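Local coordinates for putative xanthine dehydrogenase YAGS fad-binding subunit (Escherichia coli, PDB 5G5G), which probably oxidises aldehydes as the molybdenum-bearing subunit of a periplasmic aldehyde oxidase, holding a pterin cytosine dinucleotide cofactor, at residues C[165-175]-C[290-301]; C[324-332]-C[380-389]. One frame throughout, in Å; residues are numbered along the deposited sequence.

Contact 1: residues C[165-175]-C[290-301]; sequences FDGAFTSAAVK and RIGADQSGKITA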
loop_
_atom_site.group_PDB
_atom_site.type_symbol
_atom_site.label_atom_id
_atom_site.label_comp_id
_atom_site.label_asym_id
_atom_site.label_seq_id
_atom_site.Cartn_x
_atom_site.Cartn_y
_atom_site.Cartn_z
ATOM N N PHE C 165 25.002 10.177 -32.178
ATOM C CA PHE C 165 25.288 9.721 -30.817
ATOM C C PHE C 165 26.639 8.988 -30.731
ATOM O O PHE C 165 27.459 9.281 -29.871
ATOM C CB PHE C 165 24.174 8.854 -30.193
ATOM C CG PHE C 165 24.652 8.242 -28.912
ATOM C CD1 PHE C 165 24.731 9.023 -27.779
ATOM C CD2 PHE C 165 25.225 6.968 -28.916
ATOM C CE1 PHE C 165 25.293 8.536 -26.613
ATOM C CE2 PHE C 165 25.807 6.457 -27.768
ATOM C CZ PHE C 165 25.849 7.238 -26.620
ATOM N N ASP C 166 26.870 8.045 -31.621
ATOM C CA ASP C 166 28.028 7.149 -31.460
ATOM C C ASP C 166 29.322 7.931 -31.568
ATOM O O ASP C 166 30.254 7.745 -30.791
ATOM C CB ASP C 166 28.042 6.065 -32.539
ATOM C CG ASP C 166 26.913 5.080 -32.388
ATOM O OD1 ASP C 166 26.445 4.859 -31.296
ATOM O OD2 ASP C 166 26.517 4.509 -33.414
ATOM N N GLY C 167 29.376 8.794 -32.578
ATOM C CA GLY C 167 30.524 9.645 -32.783
ATOM C C GLY C 167 30.791 10.562 -31.620
ATOM O O GLY C 167 31.950 10.704 -31.198
ATOM N N ALA C 168 29.738 11.186 -31.101
ATOM C CA ALA C 168 29.872 12.182 -30.055
ATOM C C ALA C 168 30.290 11.490 -28.741
ATOM O O ALA C 168 31.028 12.040 -27.953
ATOM C CB ALA C 168 28.567 12.959 -29.868
ATOM N N PHE C 169 29.781 10.297 -28.524
ATOM C CA PHE C 169 30.084 9.554 -27.287
ATOM C C PHE C 169 31.574 9.225 -27.258
ATOM O O PHE C 169 32.231 9.428 -26.236
ATOM C CB PHE C 169 29.293 8.261 -27.200
ATOM C CG PHE C 169 29.466 7.542 -25.887
ATOM C CD1 PHE C 169 28.876 8.000 -24.731
ATOM C CD2 PHE C 169 30.308 6.411 -25.811
ATOM C CE1 PHE C 169 29.020 7.311 -23.535
ATOM C CE2 PHE C 169 30.454 5.722 -24.615
ATOM C CZ PHE C 169 29.778 6.144 -23.479
ATOM N N THR C 170 32.088 8.784 -28.401
ATOM C CA THR C 170 33.518 8.494 -28.565
ATOM C C THR C 170 34.344 9.746 -28.281
ATOM O O THR C 170 35.370 9.683 -27.591
ATOM C CB THR C 170 33.796 7.934 -29.970
ATOM O OG1 THR C 170 33.145 6.661 -30.091
ATOM C CG2 THR C 170 35.317 7.792 -30.213
ATOM N N SER C 171 33.893 10.887 -28.807
ATOM C CA SER C 171 34.629 12.158 -28.687
ATOM C C SER C 171 34.569 12.780 -27.283
ATOM O O SER C 171 35.357 13.648 -26.933
ATOM C CB SER C 171 34.070 13.174 -29.688
ATOM O OG SER C 171 34.294 12.712 -31.028
ATOM N N ALA C 172 33.569 12.425 -26.512
ATOM C CA ALA C 172 33.311 13.080 -25.240
ATOM C C ALA C 172 34.491 12.946 -24.263
ATOM O O ALA C 172 35.120 11.901 -24.222
ATOM C CB ALA C 172 32.059 12.517 -24.606
ATOM N N ALA C 173 34.750 14.025 -23.519
ATOM C CA ALA C 173 35.828 14.076 -22.527
ATOM C C ALA C 173 35.550 13.218 -21.331
ATOM O O ALA C 173 36.466 12.680 -20.737
ATOM C CB ALA C 173 36.074 15.520 -22.063
ATOM N N VAL C 174 34.292 13.079 -20.959
ATOM C CA VAL C 174 33.963 12.328 -19.752
ATOM C C VAL C 174 32.663 11.636 -20.041
ATOM O O VAL C 174 31.789 12.225 -20.688
ATOM C CB VAL C 174 33.874 13.250 -18.515
ATOM C CG1 VAL C 174 32.853 14.341 -18.674
ATOM C CG2 VAL C 174 33.503 12.483 -17.274
ATOM N N LYS C 175 32.554 10.371 -19.654
ATOM C CA LYS C 175 31.355 9.653 -19.969
ATOM C C LYS C 175 31.060 8.508 -19.038
ATOM O O LYS C 175 31.947 8.035 -18.348
ATOM C CB LYS C 175 31.425 9.119 -21.391
ATOM C CG LYS C 175 32.464 8.030 -21.599
ATOM C CD LYS C 175 33.011 7.942 -23.008
ATOM C CE LYS C 175 34.020 9.058 -23.278
ATOM N NZ LYS C 175 34.588 9.122 -24.647
ATOM N N ARG C 290 24.023 5.616 -21.686
ATOM C CA ARG C 290 25.369 6.005 -22.086
ATOM C C ARG C 290 25.310 7.529 -22.275
ATOM O O ARG C 290 24.561 8.023 -23.145
ATOM C CB ARG C 290 25.791 5.293 -23.352
ATOM C CG ARG C 290 25.704 3.769 -23.224
ATOM C CD ARG C 290 25.781 3.148 -24.596
ATOM N NE ARG C 290 27.125 3.155 -25.041
ATOM C CZ ARG C 290 27.528 3.022 -26.321
ATOM N NH1 ARG C 290 26.642 2.906 -27.341
ATOM N NH2 ARG C 290 28.833 3.002 -26.589
ATOM N N ILE C 291 26.033 8.260 -21.433
ATOM C CA ILE C 291 26.012 9.725 -21.463
ATOM C C ILE C 291 27.427 10.261 -21.463
ATOM O O ILE C 291 28.233 9.875 -20.652
ATOM C CB ILE C 291 25.252 10.343 -20.282
ATOM C CG1 ILE C 291 23.964 9.529 -19.999
ATOM C CG2 ILE C 291 24.949 11.805 -20.575
ATOM C CD1 ILE C 291 23.115 10.021 -18.846
ATOM N N GLY C 292 27.697 11.194 -22.382
ATOM C CA GLY C 292 28.980 11.854 -22.453
ATOM C C GLY C 292 28.870 13.347 -22.429
ATOM O O GLY C 292 27.869 13.907 -22.924
ATOM N N ALA C 293 29.897 13.979 -21.864
ATOM C CA ALA C 293 29.985 15.433 -21.775
ATOM C C ALA C 293 31.357 15.918 -22.219
ATOM O O ALA C 293 32.327 15.162 -22.258
ATOM C CB ALA C 293 29.743 15.881 -20.333
ATOM N N ASP C 294 31.419 17.198 -22.554
ATOM C CA ASP C 294 32.670 17.808 -22.933
ATOM C C ASP C 294 33.487 18.208 -21.695
ATOM O O ASP C 294 33.036 17.983 -20.555
ATOM C CB ASP C 294 32.446 18.957 -23.935
ATOM C CG ASP C 294 31.817 20.213 -23.330
ATOM O OD1 ASP C 294 31.745 20.414 -22.091
ATOM O OD2 ASP C 294 31.431 21.056 -24.175
ATOM N N GLN C 295 34.646 18.833 -21.947
ATOM C CA GLN C 295 35.548 19.314 -20.899
ATOM C C GLN C 295 34.900 20.320 -19.939
ATOM O O GLN C 295 35.307 20.393 -18.812
ATOM C CB GLN C 295 36.847 19.912 -21.527
ATOM C CG GLN C 295 37.734 18.803 -22.096
ATOM C CD GLN C 295 38.946 19.270 -22.907
ATOM O OE1 GLN C 295 39.141 20.474 -23.181
ATOM N NE2 GLN C 295 39.777 18.298 -23.307
ATOM N N SER C 296 33.892 21.066 -20.389
ATOM C CA SER C 296 33.135 22.008 -19.523
ATOM C C SER C 296 31.936 21.410 -18.781
ATOM O O SER C 296 31.324 22.057 -17.943
ATOM C CB SER C 296 32.725 23.236 -20.381
ATOM O OG SER C 296 31.724 22.895 -21.363
ATOM N N GLY C 297 31.625 20.141 -19.021
ATOM C CA GLY C 297 30.509 19.491 -18.374
ATOM C C GLY C 297 29.202 19.590 -19.123
ATOM O O GLY C 297 28.174 19.099 -18.624
ATOM N N LYS C 298 29.233 20.123 -20.335
ATOM C CA LYS C 298 28.064 20.125 -21.226
ATOM C C LYS C 298 27.889 18.746 -21.843
ATOM O O LYS C 298 28.788 18.240 -22.528
ATOM C CB LYS C 298 28.206 21.148 -22.376
ATOM C CG LYS C 298 28.049 22.606 -21.913
ATOM C CD LYS C 298 26.564 22.942 -21.786
ATOM C CE LYS C 298 26.275 24.310 -21.197
ATOM N NZ LYS C 298 26.956 25.382 -21.957
ATOM N N ILE C 299 26.726 18.155 -21.613
ATOM C CA ILE C 299 26.390 16.879 -22.231
ATOM C C ILE C 299 26.388 17.081 -23.732
ATOM O O ILE C 299 25.809 18.052 -24.223
ATOM C CB ILE C 299 25.022 16.382 -21.746
ATOM C CG1 ILE C 299 25.122 16.030 -20.262
ATOM C CG2 ILE C 299 24.527 15.187 -22.565
ATOM C CD1 ILE C 299 23.781 15.771 -19.604
ATOM N N THR C 300 27.030 16.170 -24.443
ATOM C CA THR C 300 27.090 16.142 -25.891
ATOM C C THR C 300 26.457 14.890 -26.512
ATOM O O THR C 300 26.201 14.881 -27.721
ATOM C CB THR C 300 28.534 16.195 -26.356
ATOM O OG1 THR C 300 29.259 15.118 -25.764
ATOM C CG2 THR C 300 29.155 17.545 -25.945
ATOM N N ALA C 301 26.257 13.849 -25.706
ATOM C CA ALA C 301 25.825 12.564 -26.223
ATOM C C ALA C 301 24.975 11.871 -25.191
ATOM O O ALA C 301 25.401 11.730 -24.047
ATOM C CB ALA C 301 27.054 11.730 -26.580
HETATM O O HOH W 1 31.334 14.692 -27.678
#
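Phe169 and Arg290 cross at about a right angle, the guanidinium over one ring face as an off-centre cation-pi pair, with CZ of Arg290 4.7 Å from the Phe169 ring centroid. The arginine gets there by bending at chi3 (77°). On its other face the same ring carries CD of Lys175, whose NZ turns back to the helix end and bonds Phe169 O and Ala172 O. One turn earlier, with CG opposite its own N (chi1 170°), the Phe165 ring reaches the strands, where CE2 touches Arg290 NH1 at 3.7 Å over a guanidinium face and CE1 lies 3.6 Å from Ala301 CB. Ala168 CB meets that methyl too, and a water joins Ala168 O to Thr300 OG1.

Past the helix, Ala293 N gives Val174 O a straight 2.8 Å bond, and Val174 N returns one to Ala293 O; Ala173 and Val174 both face Ala293 in a classic beta bulge. Ala172 CB sits 3.8 Å from Gly292 CA, where a side chain on the glycine would clash. Small residues thus let the helix lie close on the hairpin, while the two cationic chains take opposite faces of Phe169, charged ends turned to polar partners or pi electrons.

Contact 2: residues C[324-332]-C[380-389]; sequences ELLYAGANR and RILNDTQVDP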
loop_
_atom_site.group_PDB
_atom_site.type_symbol
_atom_site.label_atom_id
_atom_site.label_comp_id
_atom_site.label_asym_id
_atom_site.label_seq_id
_atom_site.Cartn_x
_atom_site.Cartn_y
_atom_site.Cartn_z
ATOM N N GLU C 324 14.445 12.356 -23.734
ATOM C CA GLU C 324 14.347 13.102 -24.963
ATOM C C GLU C 324 14.201 14.583 -24.712
ATOM O O GLU C 324 14.402 15.372 -25.646
ATOM C CB GLU C 324 13.157 12.640 -25.828
ATOM C CG GLU C 324 13.320 11.147 -26.196
ATOM C CD GLU C 324 12.105 10.458 -26.803
ATOM O OE1 GLU C 324 11.026 11.095 -26.955
ATOM O OE2 GLU C 324 12.229 9.235 -27.089
ATOM N N LEU C 325 13.835 14.975 -23.507
ATOM C CA LEU C 325 13.442 16.385 -23.219
ATOM C C LEU C 325 14.139 17.016 -22.022
ATOM O O LEU C 325 14.190 18.254 -21.916
ATOM C CB LEU C 325 11.913 16.446 -22.937
ATOM C CG LEU C 325 11.065 16.232 -24.166
ATOM C CD1 LEU C 325 9.593 16.009 -23.798
ATOM C CD2 LEU C 325 11.186 17.363 -25.157
ATOM N N LEU C 326 14.641 16.215 -21.095
ATOM C CA LEU C 326 15.076 16.789 -19.840
ATOM C C LEU C 326 16.401 17.546 -19.952
ATOM O O LEU C 326 16.472 18.644 -19.444
ATOM C CB LEU C 326 15.129 15.734 -18.728
ATOM C CG LEU C 326 15.349 16.221 -17.269
ATOM C CD1 LEU C 326 14.416 17.352 -16.877
ATOM C CD2 LEU C 326 15.155 15.063 -16.296
ATOM N N TYR C 327 17.430 16.998 -20.607
ATOM C CA TYR C 327 18.725 17.653 -20.613
ATOM C C TYR C 327 19.156 17.995 -22.032
ATOM O O TYR C 327 18.741 17.344 -22.972
ATOM C CB TYR C 327 19.791 16.815 -19.928
ATOM C CG TYR C 327 19.424 16.510 -18.505
ATOM C CD1 TYR C 327 19.414 17.497 -17.579
ATOM C CD2 TYR C 327 19.090 15.219 -18.122
ATOM C CE1 TYR C 327 19.060 17.249 -16.247
ATOM C CE2 TYR C 327 18.762 14.937 -16.772
ATOM C CZ TYR C 327 18.749 15.956 -15.848
ATOM O OH TYR C 327 18.392 15.743 -14.535
ATOM N N ALA C 328 19.926 19.081 -22.165
ATOM C CA ALA C 328 20.519 19.440 -23.420
ATOM C C ALA C 328 21.496 18.344 -23.888
ATOM O O ALA C 328 21.966 17.507 -23.082
ATOM C CB ALA C 328 21.244 20.773 -23.330
ATOM N N GLY C 329 21.744 18.359 -25.191
ATOM C CA GLY C 329 22.710 17.454 -25.846
ATOM C C GLY C 329 22.362 17.345 -27.310
ATOM O O GLY C 329 21.228 16.966 -27.627
ATOM N N ALA C 330 23.329 17.595 -28.186
ATOM C CA ALA C 330 23.040 17.611 -29.625
ATOM C C ALA C 330 22.945 16.226 -30.261
ATOM O O ALA C 330 22.425 16.082 -31.398
ATOM C CB ALA C 330 24.076 18.462 -30.339
ATOM N N ASN C 331 23.402 15.191 -29.557
ATOM C CA ASN C 331 23.531 13.874 -30.160
ATOM C C ASN C 331 22.885 12.883 -29.253
ATOM O O ASN C 331 23.294 12.720 -28.094
ATOM C CB ASN C 331 25.016 13.549 -30.387
ATOM C CG ASN C 331 25.703 14.612 -31.192
ATOM O OD1 ASN C 331 25.581 14.645 -32.418
ATOM N ND2 ASN C 331 26.380 15.533 -30.523
ATOM N N ARG C 332 21.799 12.304 -29.747
ATOM C CA ARG C 332 20.862 11.583 -28.890
ATOM C C ARG C 332 20.307 10.336 -29.543
ATOM O O ARG C 332 20.080 10.279 -30.756
ATOM C CB ARG C 332 19.651 12.495 -28.538
ATOM C CG ARG C 332 20.001 13.971 -28.359
ATOM C CD ARG C 332 18.769 14.818 -28.042
ATOM N NE ARG C 332 18.213 14.600 -26.711
ATOM C CZ ARG C 332 18.454 15.310 -25.606
ATOM N NH1 ARG C 332 19.264 16.328 -25.638
ATOM N NH2 ARG C 332 17.825 15.016 -24.481
ATOM N N ARG C 380 23.112 19.818 -13.549
ATOM C CA ARG C 380 21.773 19.890 -14.166
ATOM C C ARG C 380 21.472 21.288 -14.654
ATOM O O ARG C 380 20.951 21.452 -15.751
ATOM C CB ARG C 380 20.705 19.386 -13.205
ATOM C CG ARG C 380 20.820 17.911 -12.901
ATOM C CD ARG C 380 19.711 17.489 -11.929
ATOM N NE ARG C 380 19.678 16.028 -11.772
ATOM C CZ ARG C 380 20.535 15.339 -11.019
ATOM N NH1 ARG C 380 21.476 15.954 -10.315
ATOM N NH2 ARG C 380 20.428 14.003 -10.937
ATOM N N ILE C 381 21.872 22.317 -13.914
ATOM C CA ILE C 381 21.621 23.690 -14.339
ATOM C C ILE C 381 22.380 23.953 -15.640
ATOM O O ILE C 381 21.816 24.538 -16.581
ATOM C CB ILE C 381 21.967 24.696 -13.214
ATOM C CG1 ILE C 381 20.936 24.547 -12.077
ATOM C CG2 ILE C 381 21.944 26.146 -13.732
ATOM C CD1 ILE C 381 21.349 25.236 -10.773
ATOM N N LEU C 382 23.675 23.583 -15.677
ATOM C CA LEU C 382 24.484 23.734 -16.864
ATOM C C LEU C 382 23.866 23.113 -18.114
ATOM O O LEU C 382 24.133 23.593 -19.207
ATOM C CB LEU C 382 25.831 23.081 -16.628
ATOM C CG LEU C 382 26.974 23.295 -17.549
ATOM C CD1 LEU C 382 27.480 24.727 -17.316
ATOM C CD2 LEU C 382 28.081 22.270 -17.260
ATOM N N ASN C 383 23.158 21.983 -17.930
ATOM C CA ASN C 383 22.568 21.189 -19.016
ATOM C C ASN C 383 21.042 21.385 -19.201
ATOM O O ASN C 383 20.339 20.552 -19.777
ATOM C CB ASN C 383 22.933 19.710 -18.761
ATOM C CG ASN C 383 24.368 19.445 -19.111
ATOM O OD1 ASN C 383 24.732 19.600 -20.265
ATOM N ND2 ASN C 383 25.216 19.199 -18.110
ATOM N N ASP C 384 20.516 22.502 -18.678
ATOM C CA ASP C 384 19.101 22.851 -18.880
ATOM C C ASP C 384 18.895 23.085 -20.372
ATOM O O ASP C 384 19.807 23.524 -21.063
ATOM C CB ASP C 384 18.798 24.159 -18.142
ATOM C CG ASP C 384 17.299 24.554 -18.208
ATOM O OD1 ASP C 384 16.521 23.771 -17.663
ATOM O OD2 ASP C 384 16.968 25.625 -18.802
ATOM N N THR C 385 17.723 22.744 -20.866
ATOM C CA THR C 385 17.292 23.080 -22.208
ATOM C C THR C 385 15.901 23.723 -22.103
ATOM O O THR C 385 15.011 23.179 -21.498
ATOM C CB THR C 385 17.306 21.871 -23.176
ATOM O OG1 THR C 385 16.816 22.284 -24.479
ATOM C CG2 THR C 385 16.499 20.725 -22.697
ATOM N N GLN C 386 15.770 24.906 -22.701
ATOM C CA GLN C 386 14.516 25.638 -22.776
ATOM C C GLN C 386 13.710 25.338 -24.071
ATOM O O GLN C 386 12.638 25.918 -24.298
ATOM C CB GLN C 386 14.808 27.146 -22.647
ATOM C CG GLN C 386 15.269 27.546 -21.263
ATOM C CD GLN C 386 14.147 27.501 -20.234
ATOM O OE1 GLN C 386 13.062 28.051 -20.474
ATOM N NE2 GLN C 386 14.367 26.805 -19.123
ATOM N N VAL C 387 14.271 24.467 -24.918
ATOM C CA VAL C 387 13.642 24.036 -26.149
ATOM C C VAL C 387 13.686 22.523 -26.246
ATOM O O VAL C 387 14.438 21.872 -25.531
ATOM C CB VAL C 387 14.321 24.663 -27.379
ATOM C CG1 VAL C 387 14.296 26.216 -27.327
ATOM C CG2 VAL C 387 15.785 24.174 -27.536
ATOM N N ASP C 388 12.862 21.989 -27.136
ATOM C CA ASP C 388 12.890 20.537 -27.470
ATOM C C ASP C 388 14.247 20.241 -28.175
ATOM O O ASP C 388 14.514 20.772 -29.244
ATOM C CB ASP C 388 11.725 20.255 -28.383
ATOM C CG ASP C 388 11.615 18.806 -28.792
ATOM O OD1 ASP C 388 12.572 18.035 -28.637
ATOM O OD2 ASP C 388 10.519 18.477 -29.274
ATOM N N PRO C 389 15.093 19.393 -27.573
ATOM C CA PRO C 389 16.437 19.193 -28.221
ATOM C C PRO C 389 16.388 18.583 -29.599
ATOM O O PRO C 389 17.343 18.728 -30.323
ATOM C CB PRO C 389 17.182 18.262 -27.260
ATOM C CG PRO C 389 16.437 18.339 -25.972
ATOM C CD PRO C 389 15.019 18.738 -26.256
#
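Segments 324-332 and 380-389 have their nearest CA atoms at Ala328 and Thr385, 5.0 Å apart, and Ala328 N gives Asn383 O a nearly straight 2.8 Å hydrogen bond. That same carbonyl oxygen lies at the edge of the Tyr327 ring, in its plane, and takes a CA-H...O contact from Tyr327. Tyr327 OH receives a weak bond from Arg380 NE (3.1 Å, 126° at the hydrogen). The extended arginine brings CG to 3.8 Å from Tyr327 CE1, its guanidinium plane turned 63° from the ring. Glu362 of helix 354-372 is the stronger partner of both, binding the hydroxyl and salt-bridging Arg380. Within the molybdopterin cofactor-binding domain, this contact joins the loop entering strand 331-340 to the last turn of helix 376-382 and the chain after it.

At the other end, Arg332 bends at chi3 (71°) and points both NH1 and NH2 end-on at Tyr327 O, while NH1 also donates to a lone pair of Gly329 O. These bonds, like that of NH2 to Ser323 O, tie the loop to itself. With Tyr327 O and Gly329 O near its plane fixing its rotation, the guanidinium offers a face across the contact to Pro389, whose CB lies 3.3 Å from NH1. A leucine in place of Arg332 would probably leave the Tyr327 and Gly329 carbonyls without these donors and the loop freer to move, with Pro389 losing the flat group it packs on. The proline ring also rests against the loop backbone, CD 3.5 Å from Glu324 O. Between these two ends, Thr385 points its methyl CG2 at Leu325 O, 3.5 Å away.

In the fold
Both contacts use the mixed sheet in which strands 299-310 and 331-340 are neighbours, and they meet directly: Asn383 OD1 of contact 2 accepts from Ile299 N of contact 1, and Asn331 ND2 gives a bond to Thr300 O. Contact 1 lies at the sheet's outer edge, farther from the centre of the chain, and includes several exposed residues. Paired strands and a helix over a hairpin hold it, with apolar and cation-pi contacts. Contact 2 is the more enclosed, with none of its touching residues exposed. Without strand pairing, one backbone bond and a weak Arg380 to Tyr327 bond cross it beside the packing of Pro389, while Arg332 braces its own loop. Helix 354-372 packs against both.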